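Local coordinates for GEO10716p1 (Drosophila melanogaster, PDB 7BTG), which probably removes phosphate from phosphoarginine in proteins, as an arginine phosphatase of the low molecular weight protein tyrosine phosphatase family, at residues A[20-30]-A[139-150]; A[49-57]-A[126-136]. The protein carries 1 engineered substitution. All blocks are in the same frame, centred on the assembly; numbering follows the deposited sequence.

The chain runs from strand 2-7 into helix 13-27. Residues 20-30 are its last turns and the three residues after it. Residues 139-150 come back to pack on them, so interaction 1 closes the outer loop, with 108 residues between its segments. Strands 34-39, 81-84 and 107-110 all lie within that loop. Interaction 2 joins 49-57 to 126-136 and closes a shorter loop within the outer one; the two do not cross. Both contacts use helix 133-154, interaction 2 at its first turn and the loop leading into it, interaction 1 further along. This helix thus ties helix 13-27 to helix 51-58. The contacts also meet, where Tyr-139 CB packs 4.0 Å from Leu-56 CD2.

Interaction 1: residues A[20-30]-A[139-150]; sequences ILKHLVVKRNL and YLQILESCERFL. With PO4 (phosphate ion), chain C.
Ile-20 is a knob in a hole made by Tyr-139, Ile-142, Leu-143 and Cys-146. This is helix-on-helix packing in the alpha/beta fold of the low molecular weight phosphatases. The axes of 20-27 and 139-150 run 10.2 Å apart at closest and cross at -41°. The tight part is apolar. The CG1 arm of Ile-20 is extended (chi2 169°) and carries CD1 to Tyr-139 CE2, 3.5 Å away. CD1 also meets the CG2 methyl of Ile-142, while CG2 of Ile-20 touches Leu-143 CD1 and Cys-146 SG. With an alanine here the hole would probably be left part empty, and Tyr-139 and Ile-142 would lose the packing that CD1 gives them. One turn on, Leu-24 CD1 fits against Cys-146 CB and Leu-150 CD1, each at 3.7 Å. Leu-21 CD1 reaches Leu-150 CD1 from another direction. Leu-21 and Cys-146 both rest on Phe-5 of strand 2-7, so the helices share one side of the sheet. A Schellman motif at Asn-29 ends the first helix, and Leu-30 after it packs its CD1 on Leu-150 CD2.

The outer side is looser and polar. Arg-28, bent at chi2 and chi3, lays one guanidinium face on CD2 of Leu-24, in the helix just before it. Its edge faces Glu-147, where NH2 and OE1 form a long salt bridge of 3.6 Å. The guanidinium and carboxylate planes are 61° apart, so the pair is not a flat, two-pronged one. Beside the Arg-28 to Glu-147 pair, a water links the two segments: it accepts a weak bond from Arg-28 NH2 and donates to Glu-147 O at 2.9 Å.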
loop_
_atom_site.group_PDB
_atom_site.type_symbol
_atom_site.label_atom_id
_atom_site.label_comp_id
_atom_site.label_asym_id
_atom_site.label_seq_id
_atom_site.Cartn_x
_atom_site.Cartn_y
_atom_site.Cartn_z
ATOM N N ILE A 20 3.582 2.328 -7.666
ATOM C CA ILE A 20 5.023 2.454 -7.447
ATOM C C ILE A 20 5.697 1.088 -7.459
ATOM O O ILE A 20 6.708 0.876 -8.142
ATOM C CB ILE A 20 5.297 3.187 -6.123
ATOM C CG1 ILE A 20 5.238 4.697 -6.336
ATOM C CG2 ILE A 20 6.637 2.743 -5.528
ATOM C CD1 ILE A 20 5.222 5.493 -5.055
ATOM N N LEU A 21 5.161 0.147 -6.684
ATOM C CA LEU A 21 5.760 -1.175 -6.614
ATOM C C LEU A 21 5.606 -1.905 -7.937
ATOM O O LEU A 21 6.492 -2.674 -8.337
ATOM C CB LEU A 21 5.127 -1.989 -5.486
ATOM C CG LEU A 21 5.758 -3.373 -5.368
ATOM C CD1 LEU A 21 7.247 -3.181 -5.118
ATOM C CD2 LEU A 21 5.111 -4.231 -4.281
ATOM N N LYS A 22 4.476 -1.689 -8.618
ATOM C CA LYS A 22 4.304 -2.245 -9.956
ATOM C C LYS A 22 5.419 -1.784 -10.892
ATOM O O LYS A 22 5.951 -2.586 -11.670
ATOM C CB LYS A 22 2.936 -1.865 -10.519
ATOM C CG LYS A 22 1.892 -2.945 -10.349
ATOM C CD LYS A 22 0.480 -2.442 -10.648
ATOM C CE LYS A 22 -0.522 -3.591 -10.523
ATOM N NZ LYS A 22 -1.864 -3.206 -11.026
ATOM N N HIS A 23 5.792 -0.499 -10.817
ATOM C CA HIS A 23 6.885 0.018 -11.631
ATOM C C HIS A 23 8.213 -0.616 -11.234
ATOM O O HIS A 23 8.960 -1.100 -12.091
ATOM C CB HIS A 23 6.968 1.537 -11.513
ATOM C CG HIS A 23 8.019 2.158 -12.389
ATOM N ND1 HIS A 23 8.114 1.897 -13.742
ATOM C CD2 HIS A 23 9.025 3.023 -12.103
ATOM C CE1 HIS A 23 9.128 2.576 -14.251
ATOM N NE2 HIS A 23 9.697 3.267 -13.279
ATOM N N LEU A 24 8.511 -0.640 -9.936
ATOM C CA LEU A 24 9.768 -1.216 -9.477
ATOM C C LEU A 24 9.963 -2.638 -9.993
ATOM O O LEU A 24 11.060 -2.985 -10.451
ATOM C CB LEU A 24 9.840 -1.177 -7.950
ATOM C CG LEU A 24 10.059 0.207 -7.339
ATOM C CD1 LEU A 24 9.997 0.116 -5.819
ATOM C CD2 LEU A 24 11.393 0.839 -7.789
ATOM N N VAL A 25 8.918 -3.475 -9.951
ATOM C CA VAL A 25 9.121 -4.872 -10.325
ATOM C C VAL A 25 9.319 -5.041 -11.819
ATOM O O VAL A 25 9.897 -6.049 -12.242
ATOM C CB VAL A 25 7.984 -5.815 -9.880
ATOM C CG1 VAL A 25 7.532 -5.508 -8.461
ATOM C CG2 VAL A 25 6.842 -5.802 -10.874
ATOM N N VAL A 26 8.850 -4.101 -12.644
ATOM C CA VAL A 26 9.184 -4.194 -14.061
ATOM C C VAL A 26 10.583 -3.630 -14.310
ATOM O O VAL A 26 11.377 -4.229 -15.042
ATOM C CB VAL A 26 8.105 -3.516 -14.936
ATOM C CG1 VAL A 26 6.726 -3.971 -14.519
ATOM C CG2 VAL A 26 8.199 -1.997 -14.926
ATOM N N LYS A 27 10.926 -2.504 -13.670
ATOM C CA LYS A 27 12.265 -1.939 -13.813
ATOM C C LYS A 27 13.313 -2.869 -13.228
ATOM O O LYS A 27 14.485 -2.810 -13.614
ATOM C CB LYS A 27 12.339 -0.566 -13.136
ATOM C CG LYS A 27 13.507 0.315 -13.577
ATOM C CD LYS A 27 13.921 1.333 -12.487
ATOM C CE LYS A 27 14.613 0.652 -11.280
ATOM N NZ LYS A 27 15.944 0.011 -11.615
ATOM N N ARG A 28 12.916 -3.725 -12.290
ATOM C CA ARG A 28 13.770 -4.799 -11.807
ATOM C C ARG A 28 13.524 -6.111 -12.529
ATOM O O ARG A 28 14.210 -7.093 -12.229
ATOM C CB ARG A 28 13.563 -5.028 -10.309
ATOM C CG ARG A 28 14.610 -4.399 -9.417
ATOM C CD ARG A 28 14.391 -2.910 -9.223
ATOM N NE ARG A 28 14.526 -2.584 -7.809
ATOM C CZ ARG A 28 14.768 -1.370 -7.332
ATOM N NH1 ARG A 28 14.913 -0.336 -8.157
ATOM N NH2 ARG A 28 14.863 -1.199 -6.023
ATOM N N ASN A 29 12.535 -6.158 -13.426
ATOM C CA ASN A 29 12.260 -7.333 -14.254
ATOM C C ASN A 29 11.995 -8.581 -13.408
ATOM O O ASN A 29 12.528 -9.659 -13.678
ATOM C CB ASN A 29 13.410 -7.568 -15.239
ATOM C CG ASN A 29 12.996 -8.398 -16.443
ATOM O OD1 ASN A 29 12.523 -7.859 -17.444
ATOM N ND2 ASN A 29 13.177 -9.714 -16.353
ATOM N N LEU A 30 11.154 -8.450 -12.389
ATOM C CA LEU A 30 10.912 -9.564 -11.481
ATOM C C LEU A 30 9.732 -10.422 -11.924
ATOM O O LEU A 30 8.845 -9.990 -12.660
ATOM C CB LEU A 30 10.648 -9.078 -10.055
ATOM C CG LEU A 30 11.625 -8.159 -9.333
ATOM C CD1 LEU A 30 11.308 -8.207 -7.852
ATOM C CD2 LEU A 30 13.063 -8.559 -9.597
ATOM N N TYR A 139 4.463 9.995 -1.032
ATOM C CA TYR A 139 5.120 9.367 -2.165
ATOM C C TYR A 139 6.545 8.974 -1.807
ATOM O O TYR A 139 6.981 7.860 -2.115
ATOM C CB TYR A 139 5.101 10.310 -3.365
ATOM C CG TYR A 139 5.899 9.783 -4.533
ATOM C CD1 TYR A 139 7.261 10.049 -4.647
ATOM C CD2 TYR A 139 5.300 9.022 -5.520
ATOM C CE1 TYR A 139 7.991 9.564 -5.696
ATOM C CE2 TYR A 139 6.033 8.532 -6.577
ATOM C CZ TYR A 139 7.376 8.807 -6.657
ATOM O OH TYR A 139 8.125 8.327 -7.705
ATOM N N LEU A 140 7.277 9.876 -1.147
ATOM C CA LEU A 140 8.670 9.604 -0.796
ATOM C C LEU A 140 8.770 8.488 0.238
ATOM O O LEU A 140 9.592 7.575 0.088
ATOM C CB LEU A 140 9.349 10.881 -0.284
ATOM C CG LEU A 140 9.529 12.030 -1.301
ATOM C CD1 LEU A 140 9.806 13.368 -0.601
ATOM C CD2 LEU A 140 10.628 11.739 -2.346
ATOM N N GLN A 141 7.939 8.541 1.289
ATOM C CA GLN A 141 7.901 7.449 2.262
ATOM C C GLN A 141 7.556 6.125 1.598
ATOM O O GLN A 141 8.128 5.084 1.938
ATOM C CB GLN A 141 6.883 7.733 3.364
ATOM C CG GLN A 141 7.352 8.536 4.550
ATOM C CD GLN A 141 6.168 9.063 5.374
ATOM O OE1 GLN A 141 5.253 9.670 4.834
ATOM N NE2 GLN A 141 6.184 8.812 6.681
ATOM N N ILE A 142 6.608 6.137 0.665
ATOM C CA ILE A 142 6.195 4.890 0.035
ATOM C C ILE A 142 7.305 4.367 -0.870
ATOM O O ILE A 142 7.582 3.161 -0.910
ATOM C CB ILE A 142 4.868 5.085 -0.726
ATOM C CG1 ILE A 142 3.693 5.294 0.241
ATOM C CG2 ILE A 142 4.582 3.886 -1.583
ATOM C CD1 ILE A 142 2.447 5.921 -0.419
ATOM N N LEU A 143 7.961 5.266 -1.601
ATOM C CA LEU A 143 9.035 4.855 -2.497
ATOM C C LEU A 143 10.193 4.227 -1.721
ATOM O O LEU A 143 10.626 3.115 -2.037
ATOM C CB LEU A 143 9.514 6.056 -3.309
ATOM C CG LEU A 143 10.641 5.798 -4.301
ATOM C CD1 LEU A 143 10.285 4.619 -5.190
ATOM C CD2 LEU A 143 10.850 7.050 -5.113
ATOM N N GLU A 144 10.693 4.907 -0.681
ATOM C CA GLU A 144 11.788 4.313 0.077
ATOM C C GLU A 144 11.353 3.003 0.706
ATOM O O GLU A 144 12.099 2.011 0.659
ATOM C CB GLU A 144 12.311 5.262 1.156
ATOM C CG GLU A 144 13.516 4.671 1.912
ATOM C CD GLU A 144 14.095 5.611 2.968
ATOM O OE1 GLU A 144 13.695 6.798 2.998
ATOM O OE2 GLU A 144 14.958 5.160 3.766
ATOM N N SER A 145 10.132 2.977 1.272
ATOM C CA SER A 145 9.615 1.775 1.918
ATOM C C SER A 145 9.613 0.597 0.961
ATOM O O SER A 145 10.079 -0.493 1.307
ATOM C CB SER A 145 8.190 2.011 2.448
ATOM O OG SER A 145 8.126 3.069 3.381
ATOM N N CYS A 146 9.065 0.784 -0.243
ATOM C CA CYS A 146 9.074 -0.303 -1.218
ATOM C C CYS A 146 10.503 -0.693 -1.601
ATOM O O CYS A 146 10.796 -1.872 -1.835
ATOM C CB CYS A 146 8.297 0.095 -2.477
ATOM S SG CYS A 146 6.507 0.242 -2.307
ATOM N N GLU A 147 11.395 0.289 -1.719
ATOM C CA GLU A 147 12.769 -0.024 -2.104
ATOM C C GLU A 147 13.447 -0.904 -1.067
ATOM O O GLU A 147 14.010 -1.952 -1.401
ATOM C CB GLU A 147 13.556 1.260 -2.305
ATOM C CG GLU A 147 12.969 2.113 -3.373
ATOM C CD GLU A 147 13.999 2.829 -4.159
ATOM O OE1 GLU A 147 14.916 2.157 -4.671
ATOM O OE2 GLU A 147 13.900 4.069 -4.237
ATOM N N ARG A 148 13.398 -0.504 0.204
ATOM C CA ARG A 148 14.045 -1.330 1.218
ATOM C C ARG A 148 13.351 -2.672 1.368
ATOM O O ARG A 148 14.011 -3.678 1.638
ATOM C CB ARG A 148 14.113 -0.577 2.545
ATOM C CG ARG A 148 14.911 0.694 2.395
ATOM C CD ARG A 148 15.463 1.215 3.674
ATOM N NE ARG A 148 16.185 2.458 3.426
ATOM C CZ ARG A 148 17.465 2.526 3.063
ATOM N NH1 ARG A 148 18.174 1.422 2.913
ATOM N NH2 ARG A 148 18.035 3.702 2.851
ATOM N N PHE A 149 12.037 -2.719 1.152
ATOM C CA PHE A 149 11.330 -3.993 1.220
ATOM C C PHE A 149 11.834 -4.966 0.160
ATOM O O PHE A 149 12.033 -6.155 0.439
ATOM C CB PHE A 149 9.823 -3.781 1.073
ATOM C CG PHE A 149 9.071 -5.048 0.744
ATOM C CD1 PHE A 149 8.498 -5.227 -0.506
ATOM C CD2 PHE A 149 8.973 -6.062 1.662
ATOM C CE1 PHE A 149 7.810 -6.378 -0.821
ATOM C CE2 PHE A 149 8.292 -7.234 1.355
ATOM C CZ PHE A 149 7.715 -7.390 0.110
ATOM N N LEU A 150 12.014 -4.487 -1.075
ATOM C CA LEU A 150 12.470 -5.378 -2.142
ATOM C C LEU A 150 13.890 -5.859 -1.872
ATOM O O LEU A 150 14.205 -7.038 -2.066
ATOM C CB LEU A 150 12.399 -4.662 -3.489
ATOM C CG LEU A 150 11.047 -4.383 -4.145
ATOM C CD1 LEU A 150 11.245 -3.349 -5.233
ATOM C CD2 LEU A 150 10.448 -5.654 -4.726
HETATM P P PO4 C . -5.884 -2.839 -10.566
HETATM O O1 PO4 C . -5.004 -3.801 -11.337
HETATM O O2 PO4 C . -5.304 -1.437 -10.585
HETATM O O3 PO4 C . -7.239 -2.799 -11.224
HETATM O O4 PO4 C . -6.078 -3.392 -9.157
HETATM O O HOH W 1 15.598 -2.035 -3.847
#

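Interaction 2: residues A[49-57]-A[126-136]; sequences PQARGQQLL and PYFIQGMGGFN
The OE1 end of the Gln-50 amide lies over one face of the Tyr-127 ring, 3.4 Å above its plane and offset toward the rim. Amide and ring are only 21° from parallel. The other end of this amide, NE2, lies at the edge of the Phe-135 ring, 3.2 Å from CZ. One face of that ring carries Pro-126 CG over its centre. The guanidinium of Arg-52 has Phe-135 CE2 over one face, and backbone carbonyls line its edge. NH1 makes a weak hydrogen bond to Tyr-127 O (3.3 Å), bent to 123°. NH2 points at Ile-129 O, but that bond is modelled too short to be trusted in detail. Arg-52 reaches this loop from the crowded chi1 position (60°), with CG between backbone N and carbonyl carbon. Its CG then lies 3.4 Å from Phe-135 CE2, and its CB meets the methyl CE of Met-132.

Gly-53 lets the ring come close: its CA is 3.5 Å from Phe-135 CE1, and a CB there would collide with the ring. Further along the helix, Leu-56 CD2 packs on Phe-135 CB at 3.8 Å.

Tyr-127 OH is hydrogen-bonded to Asn-44 ND2, and a phosphate ion, probably from the crystallisation liquor, lies about 4 Å from the tyrosine side chain. Pro-126 and Phe-135 touch Cys-12, while the Gln-50 backbone hydrogen-bonds to that of Thr-11. The type I turn from Pro-126 to Ile-129 follows Asp-125 in the Asp-Pro motif, which in relatives carries the general acid. Its setting beside the phosphate-binding P-loop is characteristic of the active-site rim in low molecular weight tyrosine phosphatases.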
loop_
_atom_site.group_PDB
_atom_site.type_symbol
_atom_site.label_atom_id
_atom_site.label_comp_id
_atom_site.label_asym_id
_atom_site.label_seq_id
_atom_site.Cartn_x
_atom_site.Cartn_y
_atom_site.Cartn_z
ATOM N N PRO A 49 -8.510 6.667 -8.132
ATOM C CA PRO A 49 -7.698 7.349 -7.117
ATOM C C PRO A 49 -7.859 8.851 -7.217
ATOM O O PRO A 49 -8.129 9.397 -8.288
ATOM C CB PRO A 49 -6.267 6.918 -7.452
ATOM C CG PRO A 49 -6.444 5.596 -8.145
ATOM C CD PRO A 49 -7.680 5.784 -8.971
ATOM N N GLN A 50 -7.719 9.513 -6.073
ATOM C CA GLN A 50 -7.985 10.936 -6.015
ATOM C C GLN A 50 -7.080 11.673 -6.990
ATOM O O GLN A 50 -5.884 11.385 -7.092
ATOM C CB GLN A 50 -7.777 11.456 -4.602
ATOM C CG GLN A 50 -8.476 12.749 -4.375
ATOM C CD GLN A 50 -8.067 13.414 -3.086
ATOM O OE1 GLN A 50 -8.917 13.882 -2.316
ATOM N NE2 GLN A 50 -6.756 13.478 -2.843
ATOM N N ALA A 51 -7.659 12.653 -7.686
ATOM C CA ALA A 51 -7.054 13.170 -8.910
ATOM C C ALA A 51 -5.653 13.724 -8.672
ATOM O O ALA A 51 -4.757 13.530 -9.501
ATOM C CB ALA A 51 -7.962 14.231 -9.524
ATOM N N ARG A 52 -5.428 14.392 -7.544
ATOM C CA ARG A 52 -4.111 14.985 -7.341
ATOM C C ARG A 52 -3.021 13.948 -7.104
ATOM O O ARG A 52 -1.840 14.303 -7.139
ATOM C CB ARG A 52 -4.166 15.985 -6.190
ATOM C CG ARG A 52 -4.585 15.394 -4.895
ATOM C CD ARG A 52 -5.400 16.380 -4.068
ATOM N NE ARG A 52 -4.624 17.202 -3.143
ATOM C CZ ARG A 52 -5.013 17.440 -1.891
ATOM N NH1 ARG A 52 -6.128 16.886 -1.442
ATOM N NH2 ARG A 52 -4.294 18.200 -1.077
ATOM N N GLY A 53 -3.381 12.683 -6.886
ATOM C CA GLY A 53 -2.403 11.627 -6.719
ATOM C C GLY A 53 -2.068 11.003 -8.052
ATOM O O GLY A 53 -0.920 10.623 -8.311
ATOM N N GLN A 54 -3.081 10.888 -8.916
ATOM C CA GLN A 54 -2.836 10.468 -10.292
ATOM C C GLN A 54 -1.953 11.473 -11.020
ATOM O O GLN A 54 -1.172 11.098 -11.907
ATOM C CB GLN A 54 -4.165 10.285 -11.030
ATOM C CG GLN A 54 -4.986 9.098 -10.543
ATOM C CD GLN A 54 -6.157 8.762 -11.463
ATOM O OE1 GLN A 54 -7.267 9.249 -11.271
ATOM N NE2 GLN A 54 -5.912 7.916 -12.459
ATOM N N GLN A 55 -2.054 12.751 -10.655
ATOM C CA GLN A 55 -1.174 13.751 -11.239
ATOM C C GLN A 55 0.258 13.544 -10.780
ATOM O O GLN A 55 1.170 13.396 -11.605
ATOM C CB GLN A 55 -1.658 15.155 -10.883
ATOM C CG GLN A 55 -2.805 15.616 -11.772
ATOM C CD GLN A 55 -2.565 15.299 -13.251
ATOM O OE1 GLN A 55 -1.831 16.020 -13.936
ATOM N NE2 GLN A 55 -3.181 14.211 -13.745
ATOM N N LEU A 56 0.474 13.515 -9.464
ATOM C CA LEU A 56 1.811 13.256 -8.943
ATOM C C LEU A 56 2.397 11.979 -9.536
ATOM O O LEU A 56 3.583 11.930 -9.874
ATOM C CB LEU A 56 1.762 13.189 -7.419
ATOM C CG LEU A 56 3.050 12.867 -6.681
ATOM C CD1 LEU A 56 4.132 13.852 -7.079
ATOM C CD2 LEU A 56 2.785 12.944 -5.195
ATOM N N LEU A 57 1.572 10.953 -9.719
ATOM C CA LEU A 57 2.051 9.722 -10.336
ATOM C C LEU A 57 2.469 9.945 -11.787
ATOM O O LEU A 57 3.573 9.556 -12.185
ATOM C CB LEU A 57 0.977 8.645 -10.243
ATOM C CG LEU A 57 0.850 8.025 -8.852
ATOM C CD1 LEU A 57 -0.390 7.158 -8.786
ATOM C CD2 LEU A 57 2.098 7.208 -8.533
ATOM N N PRO A 126 -3.125 11.702 3.113
ATOM C CA PRO A 126 -3.088 13.044 2.512
ATOM C C PRO A 126 -4.427 13.563 2.019
ATOM O O PRO A 126 -4.478 14.708 1.569
ATOM C CB PRO A 126 -2.143 12.843 1.317
ATOM C CG PRO A 126 -2.441 11.456 0.862
ATOM C CD PRO A 126 -2.723 10.665 2.147
ATOM N N TYR A 127 -5.486 12.747 2.095
ATOM C CA TYR A 127 -6.788 13.085 1.509
ATOM C C TYR A 127 -7.238 14.500 1.849
ATOM O O TYR A 127 -7.713 15.229 0.974
ATOM C CB TYR A 127 -7.847 12.080 1.977
ATOM C CG TYR A 127 -9.169 12.132 1.228
ATOM C CD1 TYR A 127 -10.209 12.966 1.650
ATOM C CD2 TYR A 127 -9.387 11.332 0.123
ATOM C CE1 TYR A 127 -11.427 13.008 0.958
ATOM C CE2 TYR A 127 -10.597 11.371 -0.571
ATOM C CZ TYR A 127 -11.608 12.210 -0.144
ATOM O OH TYR A 127 -12.788 12.228 -0.846
ATOM N N PHE A 128 -7.093 14.910 3.104
ATOM C CA PHE A 128 -7.655 16.164 3.596
ATOM C C PHE A 128 -6.597 17.238 3.804
ATOM O O PHE A 128 -6.894 18.294 4.372
ATOM C CB PHE A 128 -8.383 15.920 4.914
ATOM C CG PHE A 128 -7.513 15.257 5.941
ATOM C CD1 PHE A 128 -7.518 13.878 6.083
ATOM C CD2 PHE A 128 -6.662 16.006 6.731
ATOM C CE1 PHE A 128 -6.705 13.267 7.008
ATOM C CE2 PHE A 128 -5.835 15.401 7.656
ATOM C CZ PHE A 128 -5.858 14.021 7.795
ATOM N N ILE A 129 -5.366 16.977 3.396
ATOM C CA ILE A 129 -4.270 17.916 3.570
ATOM C C ILE A 129 -4.268 18.847 2.368
ATOM O O ILE A 129 -4.202 18.388 1.221
ATOM C CB ILE A 129 -2.934 17.175 3.707
ATOM C CG1 ILE A 129 -2.926 16.348 4.991
ATOM C CG2 ILE A 129 -1.783 18.161 3.691
ATOM C CD1 ILE A 129 -2.994 17.183 6.273
ATOM N N GLN A 130 -4.361 20.148 2.625
ATOM C CA GLN A 130 -4.490 21.106 1.535
ATOM C C GLN A 130 -3.194 21.172 0.733
ATOM O O GLN A 130 -2.099 21.263 1.297
ATOM C CB GLN A 130 -4.865 22.490 2.068
ATOM C CG GLN A 130 -5.602 23.359 1.025
ATOM C CD GLN A 130 -5.673 24.843 1.396
ATOM O OE1 GLN A 130 -6.001 25.204 2.523
ATOM N NE2 GLN A 130 -5.356 25.707 0.437
ATOM N N GLY A 131 -3.317 21.126 -0.584
ATOM C CA GLY A 131 -2.156 21.219 -1.433
ATOM C C GLY A 131 -1.534 19.855 -1.652
ATOM O O GLY A 131 -2.160 18.811 -1.450
ATOM N N MET A 132 -0.266 19.871 -2.053
ATOM C CA MET A 132 0.441 18.665 -2.460
ATOM C C MET A 132 1.438 18.162 -1.429
ATOM O O MET A 132 1.989 17.078 -1.616
ATOM C CB MET A 132 1.170 18.918 -3.781
ATOM C CG MET A 132 0.263 18.981 -4.964
ATOM S SD MET A 132 -0.595 17.423 -5.195
ATOM C CE MET A 132 -1.196 17.703 -6.854
ATOM N N GLY A 133 1.686 18.922 -0.361
ATOM C CA GLY A 133 2.704 18.524 0.604
ATOM C C GLY A 133 2.445 17.165 1.232
ATOM O O GLY A 133 3.376 16.392 1.471
ATOM N N GLY A 134 1.177 16.849 1.503
ATOM C CA GLY A 134 0.869 15.542 2.053
ATOM C C GLY A 134 1.112 14.423 1.058
ATOM O O GLY A 134 1.628 13.368 1.419
ATOM N N PHE A 135 0.738 14.631 -0.205
ATOM C CA PHE A 135 0.977 13.594 -1.200
ATOM C C PHE A 135 2.466 13.409 -1.449
ATOM O O PHE A 135 2.925 12.286 -1.675
ATOM C CB PHE A 135 0.266 13.930 -2.503
ATOM C CG PHE A 135 -1.134 13.405 -2.583
ATOM C CD1 PHE A 135 -1.388 12.151 -3.118
ATOM C CD2 PHE A 135 -2.200 14.168 -2.125
ATOM C CE1 PHE A 135 -2.673 11.668 -3.195
ATOM C CE2 PHE A 135 -3.490 13.683 -2.189
ATOM C CZ PHE A 135 -3.724 12.432 -2.733
ATOM N N ASN A 136 3.238 14.497 -1.390
ATOM C CA ASN A 136 4.660 14.420 -1.716
ATOM C C ASN A 136 5.420 13.664 -0.642
ATOM O O ASN A 136 6.230 12.785 -0.948
ATOM C CB ASN A 136 5.242 15.824 -1.907
ATOM C CG ASN A 136 4.762 16.477 -3.186
ATOM O OD1 ASN A 136 4.599 15.809 -4.210
ATOM N ND2 ASN A 136 4.512 17.772 -3.133
#